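Plasmin and fibronectin-binding protein A (Streptococcus pneumoniae, PDB 4MR0) acts as a surface adhesin and invasin that binds human fibronectin, plasminogen, plasmin and serum albumin, helping the bacterium adhere to and enter host cells. Local coordinates at residues Tyr121-Asp126 and Arg132-Asp137; Ile186-Ser191 and Thr200-Gln205; Phe194-Phe199 and Gly249-Val254; Gln288-Thr293 and Gly297-Lys302. One frame throughout, in Å; residues are numbered along the deposited sequence.

Contact 1. Residues Tyr121-Asp126 and Arg132-Asp137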
loop_
_atom_site.group_PDB
_atom_site.type_symbol
_atom_site.label_atom_id
_atom_site.label_comp_id
_atom_site.label_asym_id
_atom_site.label_seq_id
_atom_site.Cartn_x
_atom_site.Cartn_y
_atom_site.Cartn_z
ATOM N N TYR A 121 11.734 -10.171 -32.559
ATOM C CA TYR A 121 11.326 -8.923 -33.179
ATOM C C TYR A 121 12.362 -7.812 -33.143
ATOM O O TYR A 121 12.036 -6.643 -33.359
ATOM C CB TYR A 121 10.010 -8.450 -32.556
ATOM C CG TYR A 121 8.938 -9.512 -32.609
ATOM C CD1 TYR A 121 8.906 -10.541 -31.668
ATOM C CD2 TYR A 121 7.981 -9.517 -33.627
ATOM C CE1 TYR A 121 7.949 -11.550 -31.737
ATOM C CE2 TYR A 121 7.019 -10.523 -33.706
ATOM C CZ TYR A 121 7.012 -11.534 -32.758
ATOM O OH TYR A 121 6.074 -12.535 -32.826
ATOM N N GLY A 122 13.613 -8.173 -32.876
ATOM C CA GLY A 122 14.665 -7.174 -32.871
ATOM C C GLY A 122 15.164 -6.685 -31.528
ATOM O O GLY A 122 16.043 -5.823 -31.477
ATOM N N ALA A 123 14.609 -7.204 -30.438
ATOM C CA ALA A 123 15.065 -6.787 -29.119
ATOM C C ALA A 123 16.526 -7.210 -29.014
ATOM O O ALA A 123 16.859 -8.347 -29.335
ATOM C CB ALA A 123 14.239 -7.469 -28.037
ATOM N N VAL A 124 17.391 -6.302 -28.571
ATOM C CA VAL A 124 18.812 -6.613 -28.442
ATOM C C VAL A 124 19.156 -7.057 -27.022
ATOM O O VAL A 124 19.982 -7.945 -26.827
ATOM C CB VAL A 124 19.680 -5.397 -28.823
ATOM C CG1 VAL A 124 21.163 -5.747 -28.684
ATOM C CG2 VAL A 124 19.363 -4.964 -30.257
ATOM N N GLY A 125 18.517 -6.433 -26.034
ATOM C CA GLY A 125 18.754 -6.789 -24.648
ATOM C C GLY A 125 20.112 -6.394 -24.100
ATOM O O GLY A 125 20.647 -7.070 -23.222
ATOM N N ASP A 126 20.673 -5.298 -24.601
ATOM C CA ASP A 126 21.979 -4.849 -24.132
ATOM C C ASP A 126 21.897 -3.610 -23.245
ATOM O O ASP A 126 22.911 -3.118 -22.753
ATOM C CB ASP A 126 22.912 -4.589 -25.325
ATOM C CG ASP A 126 22.417 -3.478 -26.240
ATOM O OD1 ASP A 126 21.284 -2.979 -26.055
ATOM O OD2 ASP A 126 23.176 -3.104 -27.163
ATOM N N ARG A 132 11.836 -1.114 -26.976
ATOM C CA ARG A 132 10.392 -0.941 -26.850
ATOM C C ARG A 132 9.588 -1.464 -28.043
ATOM O O ARG A 132 8.691 -2.291 -27.876
ATOM C CB ARG A 132 10.032 0.530 -26.634
ATOM C CG ARG A 132 8.529 0.736 -26.394
ATOM C CD ARG A 132 8.095 2.155 -26.700
ATOM N NE ARG A 132 8.330 2.508 -28.097
ATOM C CZ ARG A 132 7.639 2.022 -29.127
ATOM N NH1 ARG A 132 6.655 1.159 -28.923
ATOM N NH2 ARG A 132 7.942 2.396 -30.370
ATOM N N GLN A 133 9.899 -0.993 -29.247
ATOM C CA GLN A 133 9.139 -1.431 -30.416
ATOM C C GLN A 133 9.154 -2.942 -30.609
ATOM O O GLN A 133 8.146 -3.529 -31.001
ATOM C CB GLN A 133 9.652 -0.749 -31.688
ATOM C CG GLN A 133 8.713 -0.917 -32.883
ATOM C CD GLN A 133 7.327 -0.347 -32.622
ATOM O OE1 GLN A 133 6.336 -1.078 -32.565
ATOM N NE2 GLN A 133 7.255 0.967 -32.462
ATOM N N ALA A 134 10.296 -3.571 -30.344
ATOM C CA ALA A 134 10.411 -5.018 -30.489
ATOM C C ALA A 134 9.494 -5.707 -29.482
ATOM O O ALA A 134 8.783 -6.661 -29.817
ATOM C CB ALA A 134 11.861 -5.457 -30.270
ATOM N N ILE A 135 9.523 -5.220 -28.246
ATOM C CA ILE A 135 8.690 -5.764 -27.180
ATOM C C ILE A 135 7.208 -5.562 -27.519
ATOM O O ILE A 135 6.404 -6.475 -27.383
ATOM C CB ILE A 135 9.029 -5.085 -25.825
ATOM C CG1 ILE A 135 10.463 -5.442 -25.425
ATOM C CG2 ILE A 135 8.041 -5.530 -24.739
ATOM C CD1 ILE A 135 11.050 -4.557 -24.326
ATOM N N GLN A 136 6.853 -4.372 -27.987
ATOM C CA GLN A 136 5.460 -4.106 -28.334
ATOM C C GLN A 136 4.989 -5.010 -29.475
ATOM O O GLN A 136 3.864 -5.511 -29.452
ATOM C CB GLN A 136 5.280 -2.641 -28.727
ATOM C CG GLN A 136 3.819 -2.196 -28.798
ATOM C CD GLN A 136 3.083 -2.366 -27.472
ATOM O OE1 GLN A 136 2.236 -3.252 -27.319
ATOM N NE2 GLN A 136 3.413 -1.525 -26.503
ATOM N N ASP A 137 5.843 -5.219 -30.474
ATOM C CA ASP A 137 5.479 -6.076 -31.601
ATOM C C ASP A 137 5.252 -7.510 -31.126
ATOM O O ASP A 137 4.380 -8.212 -31.635
ATOM C CB ASP A 137 6.572 -6.055 -32.682
ATOM C CG ASP A 137 6.776 -4.674 -33.284
ATOM O OD1 ASP A 137 5.794 -3.908 -33.366
ATOM O OD2 ASP A 137 7.916 -4.358 -33.688
#
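Y121 and A123 close around the methyl group of A134, while the phenol ring of Y121 reaches one turn further along the helix to D137. The A134 CB atom lies directly against the loop, 3.3 Å from Y121 O and 3.8 Å from A123 CB. Alanine suits this place because the loop backbone passes so close to the helix that only a small side chain is accommodated. On the loop side, A123 meets it with an equally small group and is itself packed against V118 and Y158.

In Y121 the ring carbon CG stands anti to the carbonyl carbon, beside the backbone N (chi1 -54°), which swings the ring along the helix surface. Y121 CB then sits 3.5 Å from A134 O, and Y121 CD2 comes within 3.9 Å of D137 CB. The backbone of D137 lies over one face of the ring, with D137 C 4.2 Å above the plane of the Y121 ring and displaced toward the rim. The carboxylate is not stacked on the ring, for the two planes are 54° apart. Further along the helix Y121 also touches A138 and A141.

Between Y121 and A123, G122, whose C also touches the A134 methyl, has a phi of 103°, a conformation glycine adopts readily. The loop beyond is held by D131, whose carboxylate accepts from the backbone N atoms of V124 and G125. I135 turns to the other flank of the helix. Packed there on strands 156-160 and 164-165, near the N-terminal end, the helix is consistent with the helical cap of right-handed parallel beta-helices of the pectate lyase-like superfamily.

Contact 2. Residues Ile186-Ser191 and Thr200-Gln205. With MN (manganese (II) ion), chain F.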
loop_
_atom_site.group_PDB
_atom_site.type_symbol
_atom_site.label_atom_id
_atom_site.label_comp_id
_atom_site.label_asym_id
_atom_site.label_seq_id
_atom_site.Cartn_x
_atom_site.Cartn_y
_atom_site.Cartn_z
ATOM N N ILE A 186 10.682 11.775 -20.453
ATOM C CA ILE A 186 9.916 12.758 -21.207
ATOM C C ILE A 186 9.299 13.823 -20.297
ATOM O O ILE A 186 8.694 13.514 -19.268
ATOM C CB ILE A 186 8.803 12.036 -22.011
ATOM C CG1 ILE A 186 9.436 10.960 -22.900
ATOM C CG2 ILE A 186 8.032 13.018 -22.866
ATOM C CD1 ILE A 186 8.433 10.047 -23.585
ATOM N N LYS A 187 9.461 15.080 -20.688
ATOM C CA LYS A 187 8.942 16.217 -19.928
ATOM C C LYS A 187 7.411 16.239 -19.888
ATOM O O LYS A 187 6.760 15.961 -20.894
ATOM C CB LYS A 187 9.447 17.514 -20.570
ATOM C CG LYS A 187 9.160 18.767 -19.780
ATOM C CD LYS A 187 10.064 18.851 -18.567
ATOM C CE LYS A 187 9.782 20.107 -17.772
ATOM N NZ LYS A 187 10.689 20.211 -16.596
ATOM N N ASN A 188 6.838 16.566 -18.728
ATOM C CA ASN A 188 5.380 16.651 -18.590
ATOM C C ASN A 188 4.740 15.348 -19.071
ATOM O O ASN A 188 3.666 15.361 -19.685
ATOM C CB ASN A 188 4.864 17.815 -19.448
ATOM C CG ASN A 188 3.415 18.174 -19.153
ATOM O OD1 ASN A 188 2.676 18.598 -20.045
ATOM N ND2 ASN A 188 3.009 18.027 -17.896
ATOM N N HIS A 189 5.390 14.229 -18.765
ATOM C CA HIS A 189 4.932 12.924 -19.233
ATOM C C HIS A 189 5.231 11.846 -18.187
ATOM O O HIS A 189 6.250 11.901 -17.494
ATOM C CB HIS A 189 5.674 12.646 -20.548
ATOM C CG HIS A 189 5.205 11.442 -21.303
ATOM N ND1 HIS A 189 5.409 10.152 -20.860
ATOM C CD2 HIS A 189 4.632 11.333 -22.527
ATOM C CE1 HIS A 189 4.990 9.301 -21.780
ATOM N NE2 HIS A 189 4.513 9.992 -22.801
ATOM N N PRO A 190 4.337 10.852 -18.050
ATOM C CA PRO A 190 4.602 9.807 -17.059
ATOM C C PRO A 190 5.810 8.948 -17.428
ATOM O O PRO A 190 6.183 8.848 -18.597
ATOM C CB PRO A 190 3.298 9.010 -17.030
ATOM C CG PRO A 190 2.728 9.219 -18.406
ATOM C CD PRO A 190 3.008 10.682 -18.664
ATOM N N SER A 191 6.430 8.349 -16.418
ATOM C CA SER A 191 7.582 7.480 -16.628
ATOM C C SER A 191 7.222 6.148 -15.982
ATOM O O SER A 191 7.810 5.739 -14.981
ATOM C CB SER A 191 8.832 8.081 -15.978
ATOM O OG SER A 191 9.986 7.298 -16.250
ATOM N N THR A 200 -0.401 8.823 -25.088
ATOM C CA THR A 200 0.502 9.487 -26.022
ATOM C C THR A 200 1.117 10.694 -25.322
ATOM O O THR A 200 2.272 10.664 -24.904
ATOM C CB THR A 200 -0.251 9.955 -27.287
ATOM O OG1 THR A 200 -1.430 10.680 -26.909
ATOM C CG2 THR A 200 -0.652 8.762 -28.138
ATOM N N ASP A 201 0.336 11.757 -25.187
ATOM C CA ASP A 201 0.809 12.961 -24.512
ATOM C C ASP A 201 -0.316 13.535 -23.670
ATOM O O ASP A 201 -1.488 13.231 -23.896
ATOM C CB ASP A 201 1.275 14.006 -25.529
ATOM C CG ASP A 201 2.321 13.460 -26.489
ATOM O OD1 ASP A 201 1.935 12.898 -27.537
ATOM O OD2 ASP A 201 3.530 13.575 -26.185
ATOM N N ASP A 202 0.037 14.355 -22.690
ATOM C CA ASP A 202 -0.972 14.959 -21.833
ATOM C C ASP A 202 -1.838 15.874 -22.698
ATOM O O ASP A 202 -1.324 16.613 -23.542
ATOM C CB ASP A 202 -0.299 15.744 -20.706
ATOM C CG ASP A 202 -1.289 16.256 -19.681
ATOM O OD1 ASP A 202 -2.293 15.557 -19.420
ATOM O OD2 ASP A 202 -1.054 17.349 -19.122
ATOM N N GLY A 203 -3.149 15.801 -22.505
ATOM C CA GLY A 203 -4.058 16.612 -23.288
ATOM C C GLY A 203 -4.651 15.797 -24.418
ATOM O O GLY A 203 -5.612 16.217 -25.063
ATOM N N ALA A 204 -4.078 14.621 -24.653
ATOM C CA ALA A 204 -4.549 13.728 -25.710
ATOM C C ALA A 204 -4.995 12.378 -25.145
ATOM O O ALA A 204 -5.079 11.390 -25.880
ATOM C CB ALA A 204 -3.451 13.514 -26.736
ATOM N N GLN A 205 -5.278 12.330 -23.845
ATOM C CA GLN A 205 -5.715 11.079 -23.228
ATOM C C GLN A 205 -6.963 10.546 -23.911
ATOM O O GLN A 205 -7.750 11.306 -24.469
ATOM C CB GLN A 205 -6.005 11.266 -21.734
ATOM C CG GLN A 205 -4.764 11.330 -20.855
ATOM C CD GLN A 205 -4.218 12.737 -20.718
ATOM O OE1 GLN A 205 -4.352 13.565 -21.631
ATOM N NE2 GLN A 205 -3.587 13.013 -19.582
HETATM MN MN MN F . 4.157 9.471 -25.042
HETATM O O HOH W 1 -0.121 19.548 -20.149
HETATM O O HOH W 2 2.819 14.923 -22.187
HETATM O O HOH W 3 5.291 11.423 -25.814
HETATM O O HOH W 4 3.593 8.875 -27.156
HETATM O O HOH W 5 3.201 7.341 -24.555
#
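H189 and T200 meet at a manganese ion, which binds H189 NE2 at 2.3 Å and T200 O, a backbone carbonyl oxygen, at 2.2 Å. These two ligand atoms are 3.1 Å apart because they occupy neighbouring positions on the metal, not because they bond to each other. E162 and three waters bring the total to six ligands. One of those waters also donates to D201 OD2 at 2.8 Å, making D201 a second-shell residue.

Hydrogen bonding sets the imidazole. With CG anti to the backbone N (chi1 -172°), the side chain carries the end of the ring to the second segment, and H189 ND1 donates to P190 O at 2.7 Å, only 5° out of the ring plane. This bond resists rotation of the ring and turns NE2 to the ion.

Apolar groups pack on the same ring: I186 CD1 lies over the centre of one face, 3.9 Å above the plane of the H189 ring, and F199 meets it edge-to-face.

Away from the metal, water joins the segments. N188 OD1 and D202 OD2, 4.0 Å apart with their planes nearly perpendicular, share one water; a second accepts from D202 N and donates to N188 O. D202 OD1 takes a nearly straight bond from Q205 NE2 on its anti lone pair, while Q205 OE1 accepts from G203 N. N188 and G203 occupy the positive-phi positions of two type II turns, which suit asparagine and glycine.

With ND1 spent on a carbonyl, NE2 presents its lone pair to the metal. The ion probably polarises the T200 carbonyl and its waters, and a histidine with mostly oxygen ligands makes a suitable manganese site.

Contact 3. Residues Phe194-Phe199 and Gly249-Val254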
loop_
_atom_site.group_PDB
_atom_site.type_symbol
_atom_site.label_atom_id
_atom_site.label_comp_id
_atom_site.label_asym_id
_atom_site.label_seq_id
_atom_site.Cartn_x
_atom_site.Cartn_y
_atom_site.Cartn_z
ATOM N N PHE A 194 4.835 -0.087 -18.026
ATOM C CA PHE A 194 3.714 -0.823 -18.607
ATOM C C PHE A 194 2.346 -0.230 -18.271
ATOM O O PHE A 194 2.105 0.169 -17.132
ATOM C CB PHE A 194 3.736 -2.276 -18.115
ATOM C CG PHE A 194 4.964 -3.040 -18.512
ATOM C CD1 PHE A 194 5.162 -3.417 -19.836
ATOM C CD2 PHE A 194 5.927 -3.369 -17.566
ATOM C CE1 PHE A 194 6.296 -4.125 -20.211
ATOM C CE2 PHE A 194 7.066 -4.076 -17.927
ATOM C CZ PHE A 194 7.250 -4.450 -19.257
ATOM N N MET A 195 1.462 -0.195 -19.271
ATOM C CA MET A 195 0.093 0.299 -19.111
ATOM C C MET A 195 -0.876 -0.638 -19.842
ATOM O O MET A 195 -0.484 -1.318 -20.794
ATOM C CB MET A 195 -0.044 1.705 -19.678
ATOM C CG MET A 195 0.605 2.785 -18.826
ATOM S SD MET A 195 0.165 4.462 -19.363
ATOM C CE MET A 195 1.199 5.475 -18.350
ATOM N N THR A 196 -2.127 -0.693 -19.383
ATOM C CA THR A 196 -3.134 -1.553 -20.002
ATOM C C THR A 196 -4.061 -0.760 -20.917
ATOM O O THR A 196 -5.128 -1.233 -21.316
ATOM C CB THR A 196 -3.989 -2.269 -18.946
ATOM O OG1 THR A 196 -4.699 -1.300 -18.169
ATOM C CG2 THR A 196 -3.113 -3.117 -18.033
ATOM N N GLY A 197 -3.642 0.452 -21.247
ATOM C CA GLY A 197 -4.414 1.303 -22.130
ATOM C C GLY A 197 -3.461 2.265 -22.808
ATOM O O GLY A 197 -2.349 2.474 -22.328
ATOM N N LEU A 198 -3.889 2.864 -23.913
ATOM C CA LEU A 198 -3.028 3.782 -24.649
ATOM C C LEU A 198 -2.801 5.136 -23.990
ATOM O O LEU A 198 -3.665 5.666 -23.291
ATOM C CB LEU A 198 -3.585 4.009 -26.058
ATOM C CG LEU A 198 -3.628 2.795 -26.991
ATOM C CD1 LEU A 198 -4.174 3.226 -28.351
ATOM C CD2 LEU A 198 -2.227 2.206 -27.143
ATOM N N PHE A 199 -1.612 5.676 -24.223
ATOM C CA PHE A 199 -1.240 6.993 -23.731
ATOM C C PHE A 199 -0.228 7.558 -24.723
ATOM O O PHE A 199 0.680 6.852 -25.163
ATOM C CB PHE A 199 -0.616 6.923 -22.331
ATOM C CG PHE A 199 -0.307 8.279 -21.749
ATOM C CD1 PHE A 199 0.853 8.963 -22.117
ATOM C CD2 PHE A 199 -1.213 8.905 -20.895
ATOM C CE1 PHE A 199 1.105 10.250 -21.646
ATOM C CE2 PHE A 199 -0.972 10.196 -20.417
ATOM C CZ PHE A 199 0.189 10.871 -20.795
ATOM N N GLY A 249 -5.413 -0.160 -15.425
ATOM C CA GLY A 249 -6.705 0.492 -15.316
ATOM C C GLY A 249 -7.798 -0.180 -16.119
ATOM O O GLY A 249 -7.570 -0.615 -17.249
ATOM N N ASN A 250 -8.988 -0.260 -15.530
ATOM C CA ASN A 250 -10.138 -0.874 -16.182
ATOM C C ASN A 250 -9.787 -2.277 -16.669
ATOM O O ASN A 250 -10.263 -2.720 -17.717
ATOM C CB ASN A 250 -10.595 -0.009 -17.373
ATOM C CG ASN A 250 -12.070 -0.211 -17.720
ATOM O OD1 ASN A 250 -12.539 0.213 -18.789
ATOM N ND2 ASN A 250 -12.805 -0.846 -16.821
ATOM N N SER A 251 -8.972 -2.988 -15.896
ATOM C CA SER A 251 -8.562 -4.330 -16.288
ATOM C C SER A 251 -9.220 -5.431 -15.456
ATOM O O SER A 251 -9.818 -5.169 -14.404
ATOM C CB SER A 251 -7.038 -4.447 -16.202
ATOM O OG SER A 251 -6.552 -5.400 -17.128
ATOM N N ASN A 252 -9.097 -6.667 -15.935
ATOM C CA ASN A 252 -9.688 -7.829 -15.275
ATOM C C ASN A 252 -8.740 -9.025 -15.324
ATOM O O ASN A 252 -8.117 -9.283 -16.352
ATOM C CB ASN A 252 -10.982 -8.216 -15.988
ATOM C CG ASN A 252 -11.967 -7.072 -16.085
ATOM O OD1 ASN A 252 -12.677 -6.769 -15.121
ATOM N ND2 ASN A 252 -12.014 -6.418 -17.253
ATOM N N ASN A 253 -8.643 -9.756 -14.217
ATOM C CA ASN A 253 -7.795 -10.940 -14.159
ATOM C C ASN A 253 -6.366 -10.636 -14.581
ATOM O O ASN A 253 -5.899 -11.084 -15.630
ATOM C CB ASN A 253 -8.386 -12.042 -15.046
ATOM C CG ASN A 253 -9.717 -12.548 -14.529
ATOM O OD1 ASN A 253 -10.708 -12.603 -15.261
ATOM N ND2 ASN A 253 -9.745 -12.930 -13.259
ATOM N N VAL A 254 -5.679 -9.858 -13.757
ATOM C CA VAL A 254 -4.294 -9.491 -14.021
ATOM C C VAL A 254 -3.443 -10.140 -12.946
ATOM O O VAL A 254 -3.758 -10.045 -11.756
ATOM C CB VAL A 254 -4.102 -7.962 -13.963
ATOM C CG1 VAL A 254 -2.646 -7.605 -14.237
ATOM C CG2 VAL A 254 -5.015 -7.289 -14.983
#
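T196 and G249 face each other across neighbouring coils, their CA atoms 6.2 Å apart. Strand 194-195 runs parallel to strand 243-252, and backbone hydrogen bonds between A247 and both F194 and T196 continue the ladder to its edge. At T196 the first segment leaves the extended form, with psi at 15°, and bends away through G197. In the second segment the chain kinks at N250 and turns a corner at N253, both with positive phi, a conformation asparagine tolerates well.

Where the main chains separate, the T196 side chain takes over. Its OG1 sits between the backbone N and the carbonyl carbon (chi1 62°), a position that presents it to the second segment. G249 N donates to T196 OG1 at 3.1 Å and 163°, a nearly straight bond. Threonine suits the place by offering both a hydroxyl and a methyl: T196 CG2 approaches S251 OG at 4.2 Å, while the S251 hydroxyl is hydrogen-bonded to T211 OG1. G249 presents its bare backbone close to the threonine.

A polar side chain prolonging a parallel ladder into the turn, with corners between short strands, is in keeping with the stacked coils of a right-handed parallel beta-helix.

Contact 4. Residues Gln288-Thr293 and Gly297-Lys302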
loop_
_atom_site.group_PDB
_atom_site.type_symbol
_atom_site.label_atom_id
_atom_site.label_comp_id
_atom_site.label_asym_id
_atom_site.label_seq_id
_atom_site.Cartn_x
_atom_site.Cartn_y
_atom_site.Cartn_z
ATOM N N GLN A 288 12.812 3.402 -2.972
ATOM C CA GLN A 288 12.042 4.516 -3.491
ATOM C C GLN A 288 12.897 5.755 -3.263
ATOM O O GLN A 288 13.254 6.079 -2.124
ATOM C CB GLN A 288 10.714 4.646 -2.756
ATOM C CG GLN A 288 9.880 5.817 -3.225
ATOM C CD GLN A 288 8.477 5.780 -2.665
ATOM O OE1 GLN A 288 8.281 5.702 -1.449
ATOM N NE2 GLN A 288 7.487 5.836 -3.551
ATOM N N ALA A 289 13.240 6.434 -4.350
ATOM C CA ALA A 289 14.072 7.626 -4.264
ATOM C C ALA A 289 13.234 8.849 -3.922
ATOM O O ALA A 289 12.194 9.093 -4.536
ATOM C CB ALA A 289 14.813 7.834 -5.578
ATOM N N LEU A 290 13.695 9.613 -2.933
ATOM C CA LEU A 290 13.002 10.814 -2.488
ATOM C C LEU A 290 13.958 12.009 -2.556
ATOM O O LEU A 290 14.902 12.105 -1.772
ATOM C CB LEU A 290 12.498 10.618 -1.054
ATOM C CG LEU A 290 11.638 9.373 -0.787
ATOM C CD1 LEU A 290 11.309 9.285 0.694
ATOM C CD2 LEU A 290 10.359 9.426 -1.619
ATOM N N PRO A 291 13.724 12.934 -3.502
ATOM C CA PRO A 291 14.562 14.128 -3.684
ATOM C C PRO A 291 14.461 15.189 -2.583
ATOM O O PRO A 291 13.435 15.312 -1.914
ATOM C CB PRO A 291 14.105 14.654 -5.042
ATOM C CG PRO A 291 12.655 14.284 -5.062
ATOM C CD PRO A 291 12.671 12.871 -4.531
ATOM N N LYS A 292 15.546 15.947 -2.413
ATOM C CA LYS A 292 15.642 17.020 -1.415
ATOM C C LYS A 292 14.385 17.878 -1.320
ATOM O O LYS A 292 13.801 18.055 -0.250
ATOM C CB LYS A 292 16.791 17.979 -1.760
ATOM C CG LYS A 292 18.212 17.534 -1.462
ATOM C CD LYS A 292 19.160 18.685 -1.830
ATOM C CE LYS A 292 20.621 18.389 -1.518
ATOM N NZ LYS A 292 20.874 18.229 -0.057
ATOM N N THR A 293 14.004 18.423 -2.468
ATOM C CA THR A 293 12.870 19.329 -2.619
ATOM C C THR A 293 11.451 18.912 -2.212
ATOM O O THR A 293 10.584 19.772 -2.053
ATOM C CB THR A 293 12.806 19.819 -4.080
ATOM O OG1 THR A 293 11.622 20.605 -4.276
ATOM C CG2 THR A 293 12.795 18.633 -5.035
ATOM N N GLY A 297 3.545 16.400 2.349
ATOM C CA GLY A 297 2.254 16.182 1.723
ATOM C C GLY A 297 2.346 15.301 0.492
ATOM O O GLY A 297 1.529 14.402 0.295
ATOM N N GLN A 298 3.355 15.562 -0.332
ATOM C CA GLN A 298 3.578 14.806 -1.556
ATOM C C GLN A 298 4.179 13.432 -1.253
ATOM O O GLN A 298 3.794 12.427 -1.849
ATOM C CB GLN A 298 4.520 15.588 -2.475
ATOM C CG GLN A 298 4.009 16.976 -2.849
ATOM C CD GLN A 298 5.091 17.856 -3.460
ATOM O OE1 GLN A 298 6.053 18.238 -2.787
ATOM N NE2 GLN A 298 4.939 18.180 -4.741
ATOM N N ILE A 299 5.117 13.399 -0.314
ATOM C CA ILE A 299 5.789 12.162 0.063
ATOM C C ILE A 299 4.869 11.022 0.506
ATOM O O ILE A 299 4.928 9.930 -0.049
ATOM C CB ILE A 299 6.832 12.428 1.178
ATOM C CG1 ILE A 299 7.992 13.256 0.617
ATOM C CG2 ILE A 299 7.345 11.117 1.743
ATOM C CD1 ILE A 299 9.075 13.568 1.632
ATOM N N ILE A 300 4.024 11.271 1.500
ATOM C CA ILE A 300 3.133 10.227 2.000
ATOM C C ILE A 300 2.025 9.817 1.026
ATOM O O ILE A 300 1.288 8.870 1.278
ATOM C CB ILE A 300 2.499 10.636 3.348
ATOM C CG1 ILE A 300 1.609 11.868 3.168
ATOM C CG2 ILE A 300 3.599 10.922 4.363
ATOM C CD1 ILE A 300 0.855 12.272 4.425
ATOM N N SER A 301 1.908 10.524 -0.089
ATOM C CA SER A 301 0.888 10.191 -1.073
ATOM C C SER A 301 1.477 9.262 -2.134
ATOM O O SER A 301 0.856 9.017 -3.168
ATOM C CB SER A 301 0.368 11.462 -1.748
ATOM O OG SER A 301 1.366 12.035 -2.576
ATOM N N LYS A 302 2.675 8.742 -1.880
ATOM C CA LYS A 302 3.319 7.862 -2.846
ATOM C C LYS A 302 3.451 6.406 -2.406
ATOM O O LYS A 302 4.529 5.966 -2.006
ATOM C CB LYS A 302 4.699 8.417 -3.215
ATOM C CG LYS A 302 4.642 9.705 -4.024
ATOM C CD LYS A 302 3.706 9.554 -5.220
ATOM C CE LYS A 302 3.791 10.748 -6.158
ATOM N NZ LYS A 302 3.558 12.035 -5.438
#
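Q288, near the end of strand 278-289, extends its side chain over to K302. Stretched out from CA to CD (chi1 178°, CG trans to N), it carries the amide well clear of the strand. Q288 NE2 makes a weak hydrogen bond to K302 O, at 3.3 Å and 166°, and passes 3.8 Å from K302 CB. The amide's stronger partner is V346, whose N donates to OE1, and NE2 has a further weak bond to G267 O. A long side chain with a donor and an acceptor suits this buried junction between coils.

A289 keeps the backbone in the ladder through bonds to S264 and Q266. L290 then points across the contact, its CD1 4.5 Å from I299 CG2, a loose apolar touch between two branched side chains; a bound manganese ion lies about 5 Å from the leucine side chain. P291 packs on Q266 as the chain departs from the strand.

The opposing surface is formed by the short helix 296-299 and the turn after it. Q298 O accepts from both S301 OG, at 2.6 Å, and S301 N, the two coming from the same face of the carbonyl plane. Serine is short enough to fold back in this way, and the type I turn from I299 to K302 brings K302 O round to Q288. The arrangement is a loop excursion carrying a short helix between strands 278-289 and 306-308 of the parallel beta-helix.

Overall arrangement
The four contacts mark successive parts of the beta-helix, from its N-terminal end inward. Contacts 2 and 3 interlock: their segments alternate along the chain, their centres are 17 Å apart, and the F199 ring packs on contact 2, with F199 CZ 3.5 Å from P190 CD. F199, three residues after T196 in the same segment, brings contact 3 up to the manganese ligand H189. Contact 1, centred 22 Å from contact 2, does not touch it, yet R132 on its helix packs on E162, a ligand of the same metal. Contact 4 touches none of the others, its nearest atoms about 11 Å from contact 2, 14 Å from contact 3 and 22 Å from contact 1; another manganese lies beside it.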